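PDB 6I5S: bottromycin amidohydrolase from Streptomyces purpureus, which probably hydrolyses a thiazoline-linked amide, as the zinc-dependent amidohydrolase that acts as gatekeeper in biosynthesis of the peptide antibiotic bottromycin. Local coordinates for residues 266-271 and 386-391; 331-336 and 341-346; 99-104 and 439-444; 432-437 and 452-457; 236-239 and 244-247. All coordinates share one frame; numbering follows the deposited sequence. Where two conformers were deposited one is given.

How the interactions relate
The five contacts fall into two adjoining pairs and one outlier in a fold consistent with the amidohydrolase barrel, which holds two zinc ions. Interactions 1 and 2 adjoin, with centres 11 Å apart: strands 268-270 and 342-343 are neighbours in one parallel sheet, and His267 O lies 2.8 Å from Arg342 N. Interactions 3 and 4 form a second pair, also 11 Å between centres, because both draw on helix 431-444; they lie on the other side of the chain's centre, about 28 Å and 29 Å from interaction 1, centre to centre. Interaction 5 stands apart, 27 Å between centres from interaction 1, yet its Phe238 side chain comes within about 8 Å of a bound zinc ion.

Interaction 1 (266-271 and 386-391); sequences GHFVCP and YDVMGW
Val388 lays its CG2 methyl over one face of the Phe268 ring, a CH-pi contact in which the methyl stands 3.8 Å from the ring centroid and 24° off the normal. The pair joins strand 268-270 to the last turn of helix 383-388, a strand-to-helix packing consistent with the beta/alpha barrel of the amidohydrolases. The methyl is displaced toward the rim, so its closest ring atom is Phe268 CG at 3.5 Å from Val388 CG2. Val388 CB follows it across the same ring, 3.7 Å from Phe268 CD1. At the far end of the ring, Phe268 CZ meets Asp387 CB at 4.0 Å, with the carboxylate plane turned 82° from the ring.

In Phe268, CG lies anti to the carbonyl carbon (chi1 -66°), and the ring extends from the strand toward the helix. Farther out, Ser226 of the neighbouring strand touches both Phe268 and Val388, while the backbone of Phe268 bonds to that of Thr227. The acidic end of Asp387 is turned to another partner, pairing through OD2 with Arg342 on the adjacent strand. Beyond Val388 the helix is brought to a stop by a Schellman motif, in which Gly390 takes a positive phi; there Gly390 N donates to Asp387 O at 3.0 Å, and Trp391 N reaches back to Tyr386 O.

Interaction 2 (331-336 and 341-346); sequences RIARAL and ARLLVG
The peptide carbonyl of Leu336 is the flat group on which this contact turns, and Ala341 approaches it from above its plane. Ala341 N donates to Leu336 O at 2.9 Å, lying 37° out of the carbonyl plane, and the N-H...O angle of 149° still makes a sound bond. Ala341 CB comes beside the same oxygen, 3.3 Å from Leu336 O, so one residue supplies both a donor and an apolar neighbour. The methyl also packs alongside the root of the leucine side chain, with 3.9 Å between Ala341 CB and Leu336 CB.

One turn earlier in the helix, Leu343 addresses a second carbonyl with its forked end. Its CD1 is 3.6 Å from Ala333 O and its CD2 4.0 Å from that same atom, while CD2 also reaches the side chain of Ala333, 4.3 Å from its CB. Because CG stands anti to the carbonyl carbon (chi1 -72°), the branch extends from the strand onto the helix. Ala333 and Ala341, with only methyls, probably allow the close approach, and all four touching residues are buried.

This is a tight helix-to-strand connection, completing the helical crossover between parallel neighbours 268-270 and 342-343. Helix 316-338 packs against the Leu343 side of the strand, Leu343 also touches Val269, and Leu336 lies on Leu230 and Ala264, whereas Leu344 packs on Phe268 and Cys270.

Interaction 3 (99-104 and 439-444); sequences SVSDLV and SLRLSA
Ser101 and Arg441 bring helices 100-108 and 431-444 nearest to each other, their CA atoms 5.9 Å apart. Arg441 runs past Ser101 here. Ser101 OG sits over one face of the Arg441 guanidinium, 3.1 Å from NE, but above the plane, where the angle is too poor for a hydrogen bond. The hydroxyl gets there because OG stands opposite the backbone N (chi1 174°). Leu442 CD2 lies more loosely, 4.3 Å above the opposite face of the Arg441 guanidinium and near its rim. Arg441 pays for the position with a first torsion of 133°, away from any staggered value, and a bend at the second.

Farther along helix 100-108, Val104 CG1 packs on Arg441 CB at 3.9 Å, covering the base of the same side chain. A water bridges a backbone carbonyl and a hydroxyl: it donates to Arg441 O at 2.7 Å and makes a weak bond with Ser101 OG. The charged end is bound outside the pair, NH1 donating to Ala295 O among its partners. Replacing Arg441 by an alanine would probably open a gap beside Ser101 and Val104 and leave Ala295 O without that donor.

Ser99 is the N-cap of helix 100-108, which follows closely on the zinc ligands His94 and His96. Helix 23-31 lies against both partners, Leu28 touching Val100 and Val104, and Leu24 touching Val100 and Leu440.

Interaction 4 (432-437 and 452-457); sequences EDLDRL and WARGAL
Leu434 places its CB over the centre of one face of the Arg454 guanidinium, 3.5 Å above the plane, and its CD1 extends the overlap to within 3.7 Å of Arg454 NH1. The edge of the same group belongs to Asp435. Arg454 NE donates to Asp435 OD1 at 2.7 Å with an N-H...O angle of 162°, and the oxygen lies near the guanidinium plane. NH2 adds a weak bond of 3.3 Å to the same OD1, so a single carboxylate oxygen serves both nitrogens. The salt bridge uses the anti side of that oxygen, and the two flat groups are turned 41° from each other.

The reach of the arginine follows from its shape: CG stands opposite the backbone N (chi1 -174°), and a bend at chi3 turns the guanidinium onto the helix. Its NH1 is bound by Pro419 O. A leucine in its place would probably strip Asp435 of its close counter-charge and leave Pro419 O without this donor.

Arg454 occupies the second position of a type II turn running from Ala453 to Ala456, with Gly455 at positive phi. Trp452, just before the turn, donates through NE1 to Ala456 O at 2.8 Å, bridging across it. The contact thus ties the loop after helix 431-444 back onto that helix: Arg454 also touches Trp438 of the same helix and Val108 of helix 100-108, while Trp452 packs on Leu442 and on Pro358 of helix 358-369.

Interaction 5 (236-239 and 244-247); sequences NVFR and ERWD
Phe238, whose ring meets Trp246 across the contact, has its backbone N held by Asn236 OD1 at 3.1 Å, an Asx turn that leads into the short 3-10 segment 237-239. The bond is bent, with an N-H...O angle of 136°. This turn lies in the loop that follows strand 226-228 and the zinc ligand His229, the kind of loop that flanks the metal site in amidohydrolase barrels; the Phe238 side chain is about 8 Å from a zinc ion, near enough that it may help to line the active-site cleft.

The aromatic pair is an offset edge-to-face stack. The edge of Phe238 is directed to the face of Trp246, their six-membered rings 5.7 Å apart at the centroids and their planes at 75°. The closest atoms are Phe238 CE1 and Trp246 CZ2, at 3.8 Å. Val237 CG2 covers one face of the phenyl ring, and the ring also meets Trp276 of helix 273-280. Trp246 in turn touches Arg321 and Arg322 of helix 316-338.

Arg245, extended from CG to NE, runs past the backbone of 237-238, its CG 3.1 Å from Val237 O. Its CD lies 4.0 Å from Phe238 CD1, its guanidinium has Phe238 CA over one face, and the planes of ring and guanidinium are 66° apart. NE does not bind across the contact but donates to Leu240 O, which anchors the chain. Closer to the helix, Val237 settles on the carbonyl of Arg245: its CB and CG1 are each 3.5 Å from Arg245 O.

Interaction 1 (266-271 and 386-391)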
# COMPACT_ATOMS: atom_id res chain seq x y z
N GLY A 266 -2.33 -17.43 -10.50
CA GLY A 266 -3.37 -17.30 -9.52
C GLY A 266 -2.95 -16.80 -8.17
O GLY A 266 -3.81 -16.57 -7.32
N HIS A 267 -1.67 -16.60 -7.93
CA HIS A 267 -1.23 -16.18 -6.62
C HIS A 267 -0.92 -14.68 -6.60
O HIS A 267 -0.50 -14.09 -7.60
CB HIS A 267 -0.03 -17.01 -6.22
CG HIS A 267 -0.39 -18.46 -6.05
ND1 HIS A 267 0.12 -19.45 -6.85
CD2 HIS A 267 -1.29 -19.07 -5.22
CE1 HIS A 267 -0.41 -20.61 -6.51
NE2 HIS A 267 -1.26 -20.41 -5.51
N PHE A 268 -1.16 -14.07 -5.43
CA PHE A 268 -1.02 -12.63 -5.25
C PHE A 268 0.43 -12.32 -4.93
O PHE A 268 0.99 -12.90 -4.00
CB PHE A 268 -1.89 -12.13 -4.13
CG PHE A 268 -3.38 -12.26 -4.41
CD1 PHE A 268 -4.04 -11.29 -5.12
CD2 PHE A 268 -4.08 -13.37 -4.00
CE1 PHE A 268 -5.39 -11.41 -5.38
CE2 PHE A 268 -5.42 -13.48 -4.23
CZ PHE A 268 -6.09 -12.49 -4.92
N VAL A 269 1.01 -11.39 -5.70
CA VAL A 269 2.41 -11.00 -5.60
C VAL A 269 2.47 -9.48 -5.43
O VAL A 269 1.95 -8.77 -6.26
CB VAL A 269 3.20 -11.43 -6.85
CG1 VAL A 269 4.59 -10.84 -6.83
CG2 VAL A 269 3.24 -12.93 -6.92
N CYS A 270 3.11 -9.00 -4.37
CA CYS A 270 3.24 -7.58 -4.06
C CYS A 270 4.73 -7.23 -4.11
O CYS A 270 5.44 -7.38 -3.12
CB CYS A 270 2.63 -7.26 -2.68
SG CYS A 270 2.67 -5.54 -2.33
N PRO A 271 5.24 -6.75 -5.26
CA PRO A 271 6.71 -6.66 -5.42
C PRO A 271 7.37 -5.47 -4.74
O PRO A 271 8.60 -5.48 -4.58
CB PRO A 271 6.89 -6.60 -6.95
CG PRO A 271 5.58 -6.08 -7.49
CD PRO A 271 4.51 -6.62 -6.53
N TYR A 386 -8.69 -5.82 -3.09
CA TYR A 386 -9.85 -6.16 -2.27
C TYR A 386 -9.98 -7.68 -2.17
O TYR A 386 -10.31 -8.22 -1.12
CB TYR A 386 -11.12 -5.55 -2.85
CG TYR A 386 -11.08 -4.02 -2.79
CD1 TYR A 386 -10.89 -3.37 -1.57
CD2 TYR A 386 -11.22 -3.23 -3.93
CE1 TYR A 386 -10.83 -1.99 -1.48
CE2 TYR A 386 -11.15 -1.81 -3.85
CZ TYR A 386 -10.95 -1.22 -2.62
OH TYR A 386 -10.90 0.16 -2.46
N ASP A 387 -9.65 -8.39 -3.24
CA ASP A 387 -9.70 -9.87 -3.18
C ASP A 387 -8.66 -10.45 -2.22
O ASP A 387 -8.98 -11.37 -1.44
CB ASP A 387 -9.52 -10.48 -4.58
CG ASP A 387 -10.79 -10.45 -5.40
OD1 ASP A 387 -11.84 -10.04 -4.87
OD2 ASP A 387 -10.74 -10.85 -6.57
N VAL A 388 -7.44 -9.94 -2.25
CA VAL A 388 -6.40 -10.50 -1.38
C VAL A 388 -6.72 -10.24 0.09
O VAL A 388 -6.32 -11.01 0.98
CB VAL A 388 -4.99 -9.95 -1.75
CG1 VAL A 388 -4.73 -8.54 -1.20
CG2 VAL A 388 -3.93 -10.94 -1.26
N MET A 389 -7.43 -9.15 0.37
CA MET A 389 -7.87 -8.84 1.74
C MET A 389 -9.13 -9.57 2.16
O MET A 389 -9.54 -9.47 3.34
CB MET A 389 -8.11 -7.34 1.86
CG MET A 389 -6.84 -6.50 1.80
SD MET A 389 -7.07 -4.73 2.15
CE MET A 389 -8.16 -4.24 0.81
N GLY A 390 -9.77 -10.29 1.25
CA GLY A 390 -10.94 -11.03 1.63
C GLY A 390 -12.17 -10.17 1.72
O GLY A 390 -13.16 -10.59 2.33
N TRP A 391 -12.13 -8.98 1.14
CA TRP A 391 -13.26 -8.05 1.12
C TRP A 391 -14.02 -8.32 -0.16
O TRP A 391 -13.63 -7.85 -1.23
CB TRP A 391 -12.81 -6.60 1.16
CG TRP A 391 -12.04 -6.20 2.39
CD1 TRP A 391 -11.75 -6.99 3.45
CD2 TRP A 391 -11.51 -4.90 2.69
NE1 TRP A 391 -11.06 -6.25 4.40
CE2 TRP A 391 -10.89 -4.98 3.95
CE3 TRP A 391 -11.51 -3.70 2.03
CZ2 TRP A 391 -10.27 -3.89 4.55
CZ3 TRP A 391 -10.88 -2.59 2.61
CH2 TRP A 391 -10.24 -2.70 3.83

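Interaction 2 (331-336 and 341-346)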
# COMPACT_ATOMS: atom_id res chain seq x y z
N ARG A 331 10.67 -6.19 -14.63
CA ARG A 331 10.35 -7.10 -15.74
C ARG A 331 9.95 -8.48 -15.23
O ARG A 331 9.11 -9.14 -15.84
CB ARG A 331 11.53 -7.17 -16.72
CG ARG A 331 11.75 -5.81 -17.44
CD ARG A 331 12.57 -6.00 -18.70
NE ARG A 331 13.99 -6.23 -18.41
CZ ARG A 331 14.85 -5.27 -18.09
NH1 ARG A 331 14.44 -4.00 -18.01
NH2 ARG A 331 16.11 -5.57 -17.85
N ILE A 332 10.50 -8.90 -14.09
CA ILE A 332 10.06 -10.17 -13.49
C ILE A 332 8.61 -10.08 -13.03
O ILE A 332 7.81 -11.00 -13.28
CB ILE A 332 10.98 -10.57 -12.32
CG1 ILE A 332 12.36 -10.93 -12.85
CG2 ILE A 332 10.36 -11.75 -11.57
CD1 ILE A 332 13.38 -11.18 -11.78
N ALA A 333 8.25 -8.95 -12.40
CA ALA A 333 6.86 -8.69 -12.00
C ALA A 333 5.94 -8.73 -13.21
O ALA A 333 4.89 -9.37 -13.17
CB ALA A 333 6.75 -7.34 -11.28
N ARG A 334 6.36 -8.12 -14.35
CA ARG A 334 5.53 -8.18 -15.56
C ARG A 334 5.40 -9.60 -16.07
O ARG A 334 4.31 -10.04 -16.46
CB ARG A 334 6.08 -7.29 -16.68
CG ARG A 334 5.19 -7.37 -17.97
CD ARG A 334 5.67 -6.50 -19.09
NE ARG A 334 7.03 -6.81 -19.50
CZ ARG A 334 7.61 -6.33 -20.59
NH1 ARG A 334 6.94 -5.51 -21.40
NH2 ARG A 334 8.86 -6.67 -20.87
N ALA A 335 6.50 -10.34 -16.06
CA ALA A 335 6.46 -11.70 -16.57
C ALA A 335 5.57 -12.58 -15.70
O ALA A 335 4.86 -13.46 -16.21
CB ALA A 335 7.90 -12.27 -16.63
N LEU A 336 5.59 -12.35 -14.39
CA LEU A 336 4.68 -13.06 -13.50
C LEU A 336 3.22 -12.77 -13.84
O LEU A 336 2.38 -13.69 -13.90
CB LEU A 336 5.02 -12.68 -12.05
CG LEU A 336 6.23 -13.36 -11.43
CD1 LEU A 336 6.68 -12.67 -10.12
CD2 LEU A 336 5.89 -14.82 -11.17
N ALA A 341 -0.04 -14.55 -12.47
CA ALA A 341 0.04 -14.03 -11.11
C ALA A 341 -0.81 -12.77 -10.99
O ALA A 341 -1.10 -12.08 -11.96
CB ALA A 341 1.47 -13.67 -10.70
N ARG A 342 -1.18 -12.46 -9.77
CA ARG A 342 -2.11 -11.38 -9.47
C ARG A 342 -1.29 -10.32 -8.74
O ARG A 342 -1.07 -10.39 -7.53
CB ARG A 342 -3.34 -11.89 -8.67
CG ARG A 342 -4.15 -12.93 -9.47
CD ARG A 342 -5.30 -13.54 -8.66
NE ARG A 342 -6.37 -12.56 -8.61
CZ ARG A 342 -7.55 -12.77 -8.02
NH1 ARG A 342 -7.82 -13.94 -7.46
NH2 ARG A 342 -8.45 -11.81 -8.00
N LEU A 343 -0.91 -9.30 -9.47
CA LEU A 343 -0.04 -8.29 -8.88
C LEU A 343 -0.83 -7.33 -7.98
O LEU A 343 -2.03 -7.12 -8.15
CB LEU A 343 0.65 -7.48 -9.95
CG LEU A 343 1.75 -8.21 -10.71
CD1 LEU A 343 2.25 -7.26 -11.85
CD2 LEU A 343 2.87 -8.58 -9.84
N LEU A 344 -0.11 -6.77 -7.01
CA LEU A 344 -0.63 -5.78 -6.06
C LEU A 344 0.31 -4.60 -6.05
O LEU A 344 1.51 -4.70 -6.38
CB LEU A 344 -0.74 -6.39 -4.62
CG LEU A 344 -1.58 -7.65 -4.50
CD1 LEU A 344 -1.35 -8.31 -3.12
CD2 LEU A 344 -3.07 -7.25 -4.65
N VAL A 345 -0.22 -3.45 -5.65
CA VAL A 345 0.54 -2.21 -5.59
C VAL A 345 0.79 -1.89 -4.13
O VAL A 345 -0.12 -1.43 -3.43
CB VAL A 345 -0.21 -1.06 -6.27
CG1 VAL A 345 0.63 0.13 -6.24
CG2 VAL A 345 -0.65 -1.40 -7.67
N GLY A 346 2.01 -2.15 -3.66
CA GLY A 346 2.37 -1.84 -2.30
C GLY A 346 3.70 -1.11 -2.29
O GLY A 346 4.48 -1.21 -3.24

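Interaction 3 (99-104 and 439-444)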
# COMPACT_ATOMS: atom_id res chain seq x y z
N SER A 99 1.78 7.02 11.81
CA SER A 99 1.33 8.34 12.25
C SER A 99 0.15 8.80 11.42
O SER A 99 -0.12 8.31 10.31
CB SER A 99 2.45 9.40 12.16
OG SER A 99 2.66 9.74 10.83
N VAL A 100 -0.58 9.76 11.99
CA VAL A 100 -1.69 10.37 11.25
C VAL A 100 -1.20 11.06 9.97
O VAL A 100 -1.95 11.15 9.00
CB VAL A 100 -2.44 11.35 12.17
CG1 VAL A 100 -1.53 12.46 12.63
CG2 VAL A 100 -3.66 11.92 11.46
N SER A 101 0.07 11.49 9.93
CA SER A 101 0.63 12.02 8.68
C SER A 101 0.51 11.02 7.55
O SER A 101 0.19 11.38 6.41
CB SER A 101 2.08 12.42 8.93
OG SER A 101 2.70 12.80 7.72
N ASP A 102 0.83 9.75 7.82
CA ASP A 102 0.68 8.71 6.80
C ASP A 102 -0.76 8.56 6.35
O ASP A 102 -1.02 8.34 5.17
CB ASP A 102 1.18 7.37 7.35
CG ASP A 102 2.58 7.42 7.90
OD1 ASP A 102 3.36 8.31 7.53
OD2 ASP A 102 2.96 6.50 8.70
N LEU A 103 -1.71 8.59 7.29
CA LEU A 103 -3.11 8.41 6.94
C LEU A 103 -3.58 9.51 5.99
O LEU A 103 -4.27 9.26 5.00
CB LEU A 103 -3.96 8.38 8.22
CG LEU A 103 -3.73 7.17 9.18
CD1 LEU A 103 -4.51 7.39 10.45
CD2 LEU A 103 -4.16 5.89 8.51
N VAL A 104 -3.17 10.75 6.27
CA VAL A 104 -3.54 11.87 5.41
C VAL A 104 -2.89 11.76 4.04
O VAL A 104 -3.55 11.98 3.02
CB VAL A 104 -3.20 13.21 6.10
CG1 VAL A 104 -3.41 14.37 5.09
CG2 VAL A 104 -4.08 13.43 7.37
N SER A 439 -1.51 20.28 2.18
CA SER A 439 -0.78 21.42 2.71
C SER A 439 -0.61 21.30 4.23
O SER A 439 0.47 21.60 4.76
CB SER A 439 -1.47 22.73 2.31
OG SER A 439 -0.88 23.76 3.01
N LEU A 440 -1.65 20.84 4.95
CA LEU A 440 -1.53 20.73 6.39
C LEU A 440 -0.57 19.62 6.78
O LEU A 440 0.26 19.80 7.68
CB LEU A 440 -2.90 20.45 6.99
CG LEU A 440 -2.95 20.35 8.51
CD1 LEU A 440 -2.57 21.65 9.14
CD2 LEU A 440 -4.36 19.99 8.88
N ARG A 441 -0.62 18.52 6.04
CA ARG A 441 0.33 17.41 6.28
C ARG A 441 1.77 17.88 6.13
O ARG A 441 2.66 17.50 6.90
CB ARG A 441 0.01 16.25 5.30
CG ARG A 441 1.23 15.61 4.55
CD ARG A 441 1.91 14.79 5.45
NE ARG A 441 3.01 14.00 4.88
CZ ARG A 441 4.27 14.18 5.18
NH1 ARG A 441 4.68 15.25 5.89
NH2 ARG A 441 5.13 13.27 4.76
N LEU A 442 2.03 18.75 5.14
CA LEU A 442 3.39 19.25 4.94
C LEU A 442 3.77 20.28 6.00
O LEU A 442 4.87 20.20 6.56
CB LEU A 442 3.54 19.87 3.54
CG LEU A 442 3.27 18.89 2.39
CD1 LEU A 442 3.19 19.65 1.09
CD2 LEU A 442 4.36 17.80 2.32
N SER A 443 2.87 21.25 6.28
CA SER A 443 3.17 22.31 7.24
C SER A 443 3.43 21.73 8.63
O SER A 443 4.34 22.19 9.33
CB SER A 443 2.00 23.32 7.34
OG SER A 443 1.68 23.87 6.11
N ALA A 444 2.67 20.71 9.02
CA ALA A 444 2.83 20.09 10.32
C ALA A 444 4.20 19.46 10.49
O ALA A 444 4.72 19.41 11.60
CB ALA A 444 1.75 19.04 10.53
O HOH W 1 2.96 15.75 8.97

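Interaction 4 (432-437 and 452-457)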
# COMPACT_ATOMS: atom_id res chain seq x y z
N GLU A 432 -10.26 21.11 -3.34
CA GLU A 432 -9.75 22.07 -2.38
C GLU A 432 -9.55 21.42 -1.03
O GLU A 432 -8.60 21.77 -0.33
CB GLU A 432 -10.71 23.28 -2.27
CG GLU A 432 -10.76 24.11 -3.57
CD GLU A 432 -11.41 25.49 -3.40
OE1 GLU A 432 -12.03 25.73 -2.35
OE2 GLU A 432 -11.30 26.33 -4.33
N ASP A 433 -10.43 20.49 -0.64
CA ASP A 433 -10.20 19.69 0.57
C ASP A 433 -8.89 18.92 0.47
O ASP A 433 -8.15 18.83 1.45
CB ASP A 433 -11.32 18.68 0.76
CG ASP A 433 -12.67 19.32 1.08
OD1 ASP A 433 -12.72 20.40 1.75
OD2 ASP A 433 -13.69 18.73 0.65
N LEU A 434 -8.62 18.36 -0.69
CA LEU A 434 -7.40 17.54 -0.86
C LEU A 434 -6.17 18.42 -0.81
O LEU A 434 -5.19 18.09 -0.14
CB LEU A 434 -7.47 16.72 -2.14
CG LEU A 434 -8.59 15.70 -2.28
CD1 LEU A 434 -8.67 15.13 -3.67
CD2 LEU A 434 -8.38 14.56 -1.27
N ASP A 435 -6.22 19.59 -1.47
CA ASP A 435 -5.12 20.54 -1.38
C ASP A 435 -4.86 20.94 0.06
O ASP A 435 -3.70 21.08 0.47
CB ASP A 435 -5.45 21.80 -2.19
CG ASP A 435 -5.47 21.58 -3.68
OD1 ASP A 435 -5.00 20.57 -4.20
OD2 ASP A 435 -5.95 22.53 -4.38
N ARG A 436 -5.94 21.23 0.81
CA ARG A 436 -5.77 21.72 2.17
C ARG A 436 -5.20 20.63 3.09
O ARG A 436 -4.35 20.91 3.94
CB ARG A 436 -7.14 22.20 2.69
CG ARG A 436 -7.16 22.82 4.07
CD ARG A 436 -8.54 23.41 4.38
NE ARG A 436 -8.96 24.40 3.37
CZ ARG A 436 -10.02 24.29 2.57
NH1 ARG A 436 -10.83 23.23 2.63
NH2 ARG A 436 -10.29 25.26 1.71
N LEU A 437 -5.67 19.39 2.94
CA LEU A 437 -5.13 18.28 3.74
C LEU A 437 -3.67 18.05 3.44
O LEU A 437 -2.85 17.90 4.34
CB LEU A 437 -5.92 16.99 3.49
CG LEU A 437 -7.31 16.88 4.14
CD1 LEU A 437 -8.10 15.66 3.65
CD2 LEU A 437 -7.10 16.75 5.59
N TRP A 452 5.77 21.58 -2.39
CA TRP A 452 5.33 20.25 -2.83
C TRP A 452 3.85 20.31 -3.23
O TRP A 452 2.92 19.95 -2.46
CB TRP A 452 5.56 19.17 -1.76
CG TRP A 452 5.49 17.75 -2.26
CD1 TRP A 452 4.93 17.28 -3.44
CD2 TRP A 452 6.04 16.60 -1.62
NE1 TRP A 452 5.13 15.93 -3.56
CE2 TRP A 452 5.78 15.49 -2.44
CE3 TRP A 452 6.71 16.40 -0.41
CZ2 TRP A 452 6.18 14.21 -2.11
CZ3 TRP A 452 7.09 15.14 -0.08
CH2 TRP A 452 6.85 14.06 -0.93
N ALA A 453 3.61 20.72 -4.49
CA ALA A 453 2.24 20.81 -4.97
C ALA A 453 1.59 19.44 -5.05
O ALA A 453 2.22 18.44 -5.42
CB ALA A 453 2.20 21.45 -6.35
N ARG A 454 0.31 19.37 -4.69
CA ARG A 454 -0.40 18.10 -4.79
C ARG A 454 -0.41 17.61 -6.23
O ARG A 454 -0.68 18.39 -7.17
CB ARG A 454 -1.84 18.28 -4.26
CG ARG A 454 -2.57 17.00 -4.18
CD ARG A 454 -3.93 17.11 -3.42
NE ARG A 454 -4.89 17.85 -4.21
CZ ARG A 454 -5.65 17.32 -5.16
NH1 ARG A 454 -5.57 16.03 -5.46
NH2 ARG A 454 -6.53 18.07 -5.80
N GLY A 455 -0.11 16.32 -6.39
CA GLY A 455 0.03 15.69 -7.70
C GLY A 455 1.47 15.45 -8.14
O GLY A 455 1.71 14.59 -9.00
N ALA A 456 2.43 16.21 -7.60
CA ALA A 456 3.84 15.95 -7.80
C ALA A 456 4.24 14.78 -6.89
O ALA A 456 3.83 14.71 -5.72
CB ALA A 456 4.66 17.18 -7.44
N LEU A 457 5.04 13.87 -7.42
CA LEU A 457 5.40 12.72 -6.60
C LEU A 457 6.61 12.99 -5.74
O LEU A 457 6.94 12.15 -4.88
CB LEU A 457 5.65 11.50 -7.50
CG LEU A 457 4.43 11.11 -8.36
CD1 LEU A 457 4.75 9.82 -9.14
CD2 LEU A 457 3.13 10.98 -7.57

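Interaction 5 (236-239 and 244-247)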
# COMPACT_ATOMS: atom_id res chain seq x y z
N ASN A 236 16.29 -12.33 -0.26
CA ASN A 236 16.27 -11.13 0.56
C ASN A 236 17.72 -10.73 0.84
O ASN A 236 18.32 -11.14 1.85
CB ASN A 236 15.49 -11.35 1.86
CG ASN A 236 15.48 -10.13 2.71
OD1 ASN A 236 16.07 -9.08 2.37
ND2 ASN A 236 14.79 -10.21 3.84
N VAL A 237 18.32 -10.00 -0.10
CA VAL A 237 19.72 -9.62 0.02
C VAL A 237 19.95 -8.64 1.15
O VAL A 237 21.10 -8.44 1.58
CB VAL A 237 20.24 -9.04 -1.31
CG1 VAL A 237 20.19 -10.10 -2.40
CG2 VAL A 237 19.48 -7.81 -1.74
N PHE A 238 18.89 -8.07 1.73
CA PHE A 238 19.10 -7.12 2.82
C PHE A 238 19.46 -7.83 4.11
O PHE A 238 19.92 -7.17 5.04
CB PHE A 238 17.88 -6.19 2.94
CG PHE A 238 17.58 -5.52 1.65
CD1 PHE A 238 18.40 -4.49 1.16
CD2 PHE A 238 16.56 -5.97 0.83
CE1 PHE A 238 18.18 -3.92 -0.08
CE2 PHE A 238 16.34 -5.38 -0.41
CZ PHE A 238 17.16 -4.37 -0.87
N ARG A 239 19.40 -9.17 4.11
CA ARG A 239 19.95 -9.98 5.20
C ARG A 239 21.46 -10.11 5.11
O ARG A 239 22.06 -10.61 6.06
CB ARG A 239 19.36 -11.38 5.22
CG ARG A 239 17.86 -11.41 5.55
CD ARG A 239 17.21 -12.70 5.11
NE ARG A 239 17.88 -13.86 5.68
CZ ARG A 239 17.77 -14.24 6.94
NH1 ARG A 239 17.03 -13.54 7.79
NH2 ARG A 239 18.42 -15.31 7.36
N GLU A 244 27.93 -6.84 -0.10
CA GLU A 244 27.65 -8.00 -0.93
C GLU A 244 26.25 -8.00 -1.51
O GLU A 244 25.98 -8.85 -2.37
CB GLU A 244 27.83 -9.29 -0.14
CG GLU A 244 29.24 -9.57 0.30
CD GLU A 244 29.35 -10.84 1.14
OE1 GLU A 244 28.31 -11.33 1.62
OE2 GLU A 244 30.48 -11.36 1.31
N ARG A 245 25.35 -7.09 -1.07
CA ARG A 245 23.93 -7.23 -1.36
C ARG A 245 23.64 -7.21 -2.85
O ARG A 245 22.84 -8.01 -3.35
CB ARG A 245 23.12 -6.11 -0.69
CG ARG A 245 23.16 -6.20 0.80
CD ARG A 245 22.37 -5.10 1.47
NE ARG A 245 22.55 -5.15 2.91
CZ ARG A 245 22.30 -4.14 3.72
NH1 ARG A 245 21.85 -3.00 3.22
NH2 ARG A 245 22.49 -4.28 5.03
N TRP A 246 24.21 -6.25 -3.58
CA TRP A 246 23.80 -6.06 -4.96
C TRP A 246 24.51 -7.03 -5.89
O TRP A 246 23.92 -7.46 -6.89
CB TRP A 246 24.00 -4.58 -5.35
CG TRP A 246 23.15 -3.69 -4.36
CD1 TRP A 246 23.62 -2.98 -3.27
CD2 TRP A 246 21.73 -3.50 -4.36
NE1 TRP A 246 22.59 -2.37 -2.63
CE2 TRP A 246 21.42 -2.68 -3.26
CE3 TRP A 246 20.70 -3.95 -5.18
CZ2 TRP A 246 20.14 -2.32 -2.97
CZ3 TRP A 246 19.44 -3.58 -4.89
CH2 TRP A 246 19.15 -2.79 -3.79
N ASP A 247 25.75 -7.42 -5.55
CA ASP A 247 26.39 -8.56 -6.19
C ASP A 247 25.55 -9.83 -6.04
O ASP A 247 25.40 -10.62 -6.97
CB ASP A 247 27.78 -8.80 -5.58
CG ASP A 247 28.78 -7.71 -5.92
OD1 ASP A 247 28.50 -6.86 -6.80
OD2 ASP A 247 29.86 -7.71 -5.30